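Local coordinates for protein glycinin A3B4 subunit (Glycine max, PDB 2D5F) that stores nitrogen and carbon in the soybean seed as an 11S globulin, a bicupin subunit that packs into trimers as proglycinin and into hexamers once mature, at the interface of chains A and B. Coordinates in Å, arbitrary orientation; residue numbers count along the deposited sequence, not the author numbering. Chains: chain A/B, glycinin A3B4 subunit.

Contact 1: the interface of chains A and B. Residues chain A 9-10, 405, 425-426, 428; chain B 156-157, 161, 163.
The backbone amide of A:Cys9 reaches the carboxylate of B:Asp157 across the subunit boundary, its N 3.1 Å from OD1 and on that oxygen's anti lone pair, in a bond bent to 139° at the hydrogen. Beside it the sulfur SG of A:Cys9 lies over the backbone of B:Leu156, 3.5 Å from its CA; sulfur is polarisable and suits a mixed surface of carbon and carbonyl. The methyls of B:Leu156 straddle the carbonyl O of A:Gln426, CD1 at 3.5 Å, and CD2 also meets CB of A:Pro425. The edge of the B:Phe163 ring meets A:Phe428, whose CE2 lies in its plane, CD2 3.8 Å from CZ of B:Phe163. B:Arg161, extended from CG to NE, brings its guanidinium edge to the A:Cys9–A:Gln10 peptide, NH2 3.4 Å from A:Cys9 C, while NH1 comes to the edge of the A:Phe428 ring.

The same NH2 positions B:Asp157, donating to OD2 at 2.9 Å and 173° and forming a salt bridge with OD1 at 2.6 Å, the oxygen shared with the A:Cys9 amide. A:Pro425 CB and A:Asn405 CB sandwich the A:Phe428 ring. These contacts probably help hold neighbouring subunits together in the trimer.

Contact 2: the interface of chains A and B. Residues chain A 463, 465-466, 469; chain B 57, 240, 243-246.
A:Glu465 points its carboxylate at the backbone of B:Ser245, in the first turn of the helix 464-471 that one bicupin subunit of this 11S globulin lays against the next. Its CG stands anti to the carbonyl carbon (chi1 -73°) and the chain runs extended beyond it, which carries the acid group along the B:Leu244 to B:Ser245 backbone. There the amide N of B:Ser245 donates to OE1 at 2.8 Å, approaching from well above the carboxylate plane. A long acidic side chain suits this place because it can accept from a loop amide and still bind water: one water lies 2.7 Å from the same OE1 and passes the link to the carbonyl O of B:Gly243. At the start of the helix a second water joins A:Glu465 N to B:Ser245 O.

Against this polar strip B:Leu244 sets its two methyls apart, a forked tip suited to touching two helix residues at once. CD1 lies 3.5 Å from CB of A:Glu465, while CD2 touches CG2 of A:Val466 at 3.8 Å, the two side chains meeting at a slant. A:Asn469 crosses B:Val240 at about a right angle and runs opposite to B:Leu244; its flat amide can lie against a methyl, ND2 3.4 Å from CG1 of the compact B:Val240. Its CB faces CD2 of B:Leu57 more distantly. Before the helix, the rigid ring of A:Pro463 presents CB to CG1 of B:Val246 at 3.6 Å, a compact apolar pairing.

Contact 3: the interface of chains A and B. Residues chain A 460, 464, 479, 482-483; chain B 107-111.
Charge is matched where NZ of A:Lys482 meets OD2 of B:Asp109 at 2.8 Å, a salt bridge on the syn side of the carboxylate. The lysine is extended beyond CG and crosses the aspartate at about a right angle; its long chain lets the ammonium also donate to the carbonyl O of B:Ser110.

Hydrogen bonds from the helix start grip the same acid. The amide N of A:Ser464, first residue of helix 464-471, donates to B:Asp109 OD1 at 3.0 Å and 173°, while its hydroxyl OG donates a hydrogen bond to OD2 at 2.6 Å, so OD2 is shared with the lysine. A short carboxylate suits this amino-terminal helix end, whose dipole would probably favour its negative charge. A:Arg479, bent at chi2 (88°), turns its guanidinium to the carbonyl of B:Leu107, NH2 donating to O at 2.8 Å from above the carbonyl plane. The phenol OH of A:Tyr483 lies 3.1 Å from the amide N of B:Ser110, a bent, probably weak hydrogen bond.

Packing helps hold the tyrosine ring: CB of A:Lys482 sits over one face, and A:Arg479 CG and B:Ser110 OG lie at the edge, in plane.

A water also bridges the carbonyl O of A:Arg460 to B:Ser110, whose OG is 2.8 Å from that water.

Contact 1: the interface of chains A and B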
# COMPACT_ATOMS: atom_id res chain seq x y z
N CYS A 9 13.27 21.27 -21.12
CA CYS A 9 14.53 21.02 -20.42
C CYS A 9 15.73 20.88 -21.34
O CYS A 9 16.85 20.64 -20.88
CB CYS A 9 14.41 19.78 -19.56
SG CYS A 9 13.31 19.95 -18.12
N GLN A 10 15.50 21.03 -22.64
CA GLN A 10 16.59 20.95 -23.60
C GLN A 10 17.28 22.31 -23.50
O GLN A 10 17.22 23.11 -24.44
CB GLN A 10 16.04 20.71 -25.00
CG GLN A 10 17.04 20.14 -25.99
CD GLN A 10 16.39 19.25 -27.03
OE1 GLN A 10 15.49 19.68 -27.76
NE2 GLN A 10 16.83 18.00 -27.09
N ASN A 405 25.46 18.45 -18.78
CA ASN A 405 24.36 17.70 -19.39
C ASN A 405 24.83 16.42 -20.08
O ASN A 405 25.99 16.03 -19.96
CB ASN A 405 23.57 18.56 -20.38
CG ASN A 405 24.39 19.00 -21.59
OD1 ASN A 405 25.46 18.46 -21.86
ND2 ASN A 405 23.87 19.97 -22.32
N PRO A 425 18.72 20.15 -13.38
CA PRO A 425 17.79 19.18 -13.97
C PRO A 425 18.13 17.72 -13.65
O PRO A 425 19.29 17.35 -13.49
CB PRO A 425 17.90 19.46 -15.47
CG PRO A 425 18.28 20.91 -15.52
CD PRO A 425 19.31 21.00 -14.42
N GLN A 426 17.09 16.90 -13.57
CA GLN A 426 17.23 15.48 -13.31
C GLN A 426 18.31 14.86 -14.19
O GLN A 426 18.36 15.11 -15.40
CB GLN A 426 15.89 14.80 -13.56
CG GLN A 426 15.93 13.27 -13.55
CD GLN A 426 14.57 12.67 -13.87
OE1 GLN A 426 13.70 13.35 -14.41
NE2 GLN A 426 14.39 11.38 -13.56
N PHE A 428 21.36 15.46 -14.64
CA PHE A 428 22.51 16.29 -14.99
C PHE A 428 23.53 16.14 -13.86
O PHE A 428 23.16 16.09 -12.68
CB PHE A 428 22.12 17.78 -15.12
CG PHE A 428 21.44 18.13 -16.42
CD1 PHE A 428 21.64 19.38 -17.00
CD2 PHE A 428 20.57 17.24 -17.05
CE1 PHE A 428 20.99 19.74 -18.18
CE2 PHE A 428 19.92 17.59 -18.23
CZ PHE A 428 20.12 18.85 -18.80
N LEU B 156 12.15 15.54 -17.11
CA LEU B 156 12.82 16.45 -18.04
C LEU B 156 11.81 16.76 -19.15
O LEU B 156 10.95 17.63 -18.99
CB LEU B 156 14.08 15.80 -18.61
CG LEU B 156 15.17 15.51 -17.58
CD1 LEU B 156 16.35 14.81 -18.23
CD2 LEU B 156 15.63 16.82 -16.94
N ASP B 157 11.92 16.07 -20.27
CA ASP B 157 10.95 16.25 -21.34
C ASP B 157 10.93 14.97 -22.15
O ASP B 157 11.74 14.08 -21.93
CB ASP B 157 11.27 17.48 -22.21
CG ASP B 157 12.69 17.52 -22.70
OD1 ASP B 157 13.31 18.60 -22.60
OD2 ASP B 157 13.20 16.48 -23.19
N ARG B 161 17.37 10.64 -23.86
CA ARG B 161 18.68 11.16 -23.48
C ARG B 161 19.53 10.05 -22.89
O ARG B 161 19.03 9.20 -22.15
CB ARG B 161 18.56 12.28 -22.44
CG ARG B 161 17.60 13.38 -22.80
CD ARG B 161 17.72 14.55 -21.85
NE ARG B 161 16.63 15.49 -22.07
CZ ARG B 161 16.74 16.81 -21.93
NH1 ARG B 161 17.90 17.34 -21.57
NH2 ARG B 161 15.69 17.59 -22.15
N PHE B 163 23.14 9.61 -20.78
CA PHE B 163 24.26 10.21 -20.08
C PHE B 163 25.38 9.16 -19.96
O PHE B 163 25.28 8.23 -19.16
CB PHE B 163 23.85 10.68 -18.68
CG PHE B 163 22.83 11.79 -18.69
CD1 PHE B 163 21.50 11.55 -19.04
CD2 PHE B 163 23.20 13.09 -18.35
CE1 PHE B 163 20.56 12.58 -19.05
CE2 PHE B 163 22.27 14.13 -18.36
CZ PHE B 163 20.95 13.87 -18.71

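Contact 2: the interface of chains A and B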
# COMPACT_ATOMS: atom_id res chain seq x y z
N PRO A 463 33.27 -3.34 -12.31
CA PRO A 463 34.48 -4.18 -12.36
C PRO A 463 35.70 -3.44 -12.92
O PRO A 463 35.58 -2.63 -13.83
CB PRO A 463 34.05 -5.34 -13.26
CG PRO A 463 32.55 -5.43 -13.03
CD PRO A 463 32.16 -3.97 -13.04
N GLU A 465 38.20 -4.23 -14.95
CA GLU A 465 38.40 -4.29 -16.39
C GLU A 465 37.37 -3.53 -17.21
O GLU A 465 37.67 -3.10 -18.33
CB GLU A 465 38.48 -5.75 -16.85
CG GLU A 465 39.80 -6.38 -16.44
CD GLU A 465 39.99 -7.77 -17.01
OE1 GLU A 465 39.57 -8.01 -18.16
OE2 GLU A 465 40.58 -8.61 -16.30
N VAL A 466 36.17 -3.35 -16.68
CA VAL A 466 35.17 -2.57 -17.41
C VAL A 466 35.67 -1.13 -17.38
O VAL A 466 35.60 -0.42 -18.38
CB VAL A 466 33.78 -2.65 -16.74
CG1 VAL A 466 32.85 -1.63 -17.38
CG2 VAL A 466 33.21 -4.05 -16.88
N ASN A 469 39.02 -0.74 -19.59
CA ASN A 469 38.68 -0.65 -21.00
C ASN A 469 37.85 0.58 -21.32
O ASN A 469 37.88 1.07 -22.45
CB ASN A 469 37.93 -1.91 -21.44
CG ASN A 469 38.83 -3.14 -21.48
OD1 ASN A 469 39.02 -3.82 -20.48
ND2 ASN A 469 39.40 -3.40 -22.65
N LEU B 57 31.71 -4.33 -25.67
CA LEU B 57 31.33 -3.76 -24.38
C LEU B 57 30.62 -2.42 -24.58
O LEU B 57 31.16 -1.51 -25.21
CB LEU B 57 32.58 -3.55 -23.51
CG LEU B 57 32.48 -2.70 -22.23
CD1 LEU B 57 31.67 -3.43 -21.15
CD2 LEU B 57 33.88 -2.43 -21.71
N VAL B 240 36.80 -5.36 -26.45
CA VAL B 240 37.76 -5.68 -25.41
C VAL B 240 38.73 -6.72 -25.95
O VAL B 240 38.40 -7.91 -26.01
CB VAL B 240 37.06 -6.25 -24.16
CG1 VAL B 240 38.09 -6.47 -23.05
CG2 VAL B 240 35.97 -5.30 -23.70
N GLY B 243 39.43 -10.17 -24.42
CA GLY B 243 38.23 -10.53 -23.69
C GLY B 243 38.18 -9.86 -22.34
O GLY B 243 39.21 -9.54 -21.75
N LEU B 244 36.96 -9.63 -21.85
CA LEU B 244 36.75 -8.99 -20.56
C LEU B 244 36.73 -10.04 -19.46
O LEU B 244 36.19 -11.13 -19.64
CB LEU B 244 35.42 -8.23 -20.56
CG LEU B 244 35.14 -7.40 -19.31
CD1 LEU B 244 36.04 -6.17 -19.30
CD2 LEU B 244 33.67 -7.00 -19.28
N SER B 245 37.32 -9.69 -18.32
CA SER B 245 37.36 -10.59 -17.17
C SER B 245 36.79 -9.90 -15.93
O SER B 245 37.24 -8.81 -15.55
CB SER B 245 38.80 -11.03 -16.91
OG SER B 245 38.87 -11.88 -15.78
N VAL B 246 35.79 -10.52 -15.30
CA VAL B 246 35.17 -9.97 -14.10
C VAL B 246 34.92 -11.07 -13.07
O VAL B 246 35.05 -12.26 -13.37
CB VAL B 246 33.82 -9.28 -14.42
CG1 VAL B 246 34.01 -8.21 -15.49
CG2 VAL B 246 32.78 -10.31 -14.86
O HOH W 1 37.05 -6.75 -13.91
O HOH W 2 40.54 -10.26 -19.33

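Contact 3: the interface of chains A and B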
# COMPACT_ATOMS: atom_id res chain seq x y z
N ARG A 460 33.37 2.28 -7.70
CA ARG A 460 33.48 1.14 -6.81
C ARG A 460 32.57 -0.03 -7.20
O ARG A 460 32.93 -1.19 -7.01
CB ARG A 460 33.20 1.56 -5.36
CG ARG A 460 34.22 2.56 -4.79
CD ARG A 460 34.19 2.59 -3.27
NE ARG A 460 32.95 3.14 -2.73
CZ ARG A 460 32.72 4.44 -2.54
NH1 ARG A 460 31.55 4.83 -2.05
NH2 ARG A 460 33.65 5.33 -2.81
N SER A 464 36.87 -3.73 -12.36
CA SER A 464 38.13 -3.11 -12.79
C SER A 464 38.33 -3.08 -14.30
O SER A 464 38.62 -2.03 -14.86
CB SER A 464 39.33 -3.84 -12.17
OG SER A 464 39.35 -3.68 -10.78
N ARG A 479 42.85 0.82 -9.59
CA ARG A 479 42.92 0.51 -8.17
C ARG A 479 42.90 1.82 -7.39
O ARG A 479 42.35 1.90 -6.29
CB ARG A 479 44.22 -0.24 -7.87
CG ARG A 479 44.20 -0.98 -6.56
CD ARG A 479 43.64 -2.38 -6.75
NE ARG A 479 43.46 -3.07 -5.48
CZ ARG A 479 44.40 -3.19 -4.55
NH1 ARG A 479 45.59 -2.65 -4.73
NH2 ARG A 479 44.14 -3.84 -3.42
N LYS A 482 39.23 3.32 -7.15
CA LYS A 482 38.40 2.52 -6.26
C LYS A 482 38.71 2.53 -4.77
O LYS A 482 37.81 2.74 -3.95
CB LYS A 482 38.39 1.07 -6.72
CG LYS A 482 37.66 0.79 -8.02
CD LYS A 482 37.34 -0.69 -8.09
CE LYS A 482 36.46 -1.01 -9.27
NZ LYS A 482 35.87 -2.36 -9.12
N TYR A 483 39.96 2.28 -4.41
CA TYR A 483 40.34 2.17 -3.01
C TYR A 483 41.13 3.30 -2.34
O TYR A 483 41.37 3.23 -1.13
CB TYR A 483 41.09 0.85 -2.82
CG TYR A 483 40.42 -0.31 -3.53
CD1 TYR A 483 39.17 -0.78 -3.13
CD2 TYR A 483 41.04 -0.92 -4.63
CE1 TYR A 483 38.54 -1.83 -3.80
CE2 TYR A 483 40.41 -1.97 -5.31
CZ TYR A 483 39.17 -2.42 -4.89
OH TYR A 483 38.55 -3.45 -5.56
N LEU B 107 42.05 -6.29 -1.46
CA LEU B 107 41.17 -6.87 -2.46
C LEU B 107 41.73 -6.62 -3.85
O LEU B 107 42.06 -5.49 -4.20
CB LEU B 107 39.77 -6.26 -2.36
CG LEU B 107 38.96 -6.61 -1.10
CD1 LEU B 107 37.63 -5.87 -1.12
CD2 LEU B 107 38.75 -8.12 -1.05
N GLN B 108 41.84 -7.68 -4.64
CA GLN B 108 42.33 -7.54 -6.00
C GLN B 108 41.27 -6.69 -6.71
O GLN B 108 41.59 -5.84 -7.55
CB GLN B 108 42.47 -8.91 -6.66
CG GLN B 108 43.09 -8.87 -8.05
CD GLN B 108 42.10 -8.49 -9.13
OE1 GLN B 108 41.17 -9.24 -9.42
NE2 GLN B 108 42.29 -7.32 -9.74
N ASP B 109 40.01 -6.94 -6.37
CA ASP B 109 38.90 -6.19 -6.92
C ASP B 109 37.57 -6.59 -6.28
O ASP B 109 37.43 -7.69 -5.74
CB ASP B 109 38.79 -6.38 -8.43
CG ASP B 109 37.91 -5.31 -9.09
OD1 ASP B 109 37.16 -5.64 -10.03
OD2 ASP B 109 37.97 -4.14 -8.66
N SER B 110 36.62 -5.68 -6.36
CA SER B 110 35.28 -5.90 -5.83
C SER B 110 34.33 -5.02 -6.63
O SER B 110 34.67 -3.90 -7.03
CB SER B 110 35.22 -5.53 -4.35
OG SER B 110 35.56 -4.17 -4.15
N HIS B 111 33.13 -5.53 -6.89
CA HIS B 111 32.14 -4.79 -7.65
C HIS B 111 30.77 -5.38 -7.39
O HIS B 111 30.64 -6.44 -6.77
CB HIS B 111 32.48 -4.84 -9.15
CG HIS B 111 32.66 -6.23 -9.69
ND1 HIS B 111 31.61 -7.09 -9.88
CD2 HIS B 111 33.77 -6.88 -10.10
CE1 HIS B 111 32.06 -8.23 -10.39
NE2 HIS B 111 33.37 -8.13 -10.53
O HOH W 3 34.83 -1.66 -5.01

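Contacts 2 and 3 are neighbours, their C-alpha centres about 13 Å apart, and both draw on helix 464-471 of chain A: contact 3 uses its first residue, together with helices 455-461 and 475-483, and contact 2 the following turns and the proline just before the helix. The C-alpha centre of contact 1 lies about 29 Å from that of contact 2 and 31 Å from that of contact 3, and contact 1 relies on loops of chain A. Chain B answers with separate stretches, so the subunit is held at distant points. The two chains use different surfaces, which fits a head-to-tail ring as in the trimers of 11S globulins; the deposited assembly contains six subunits.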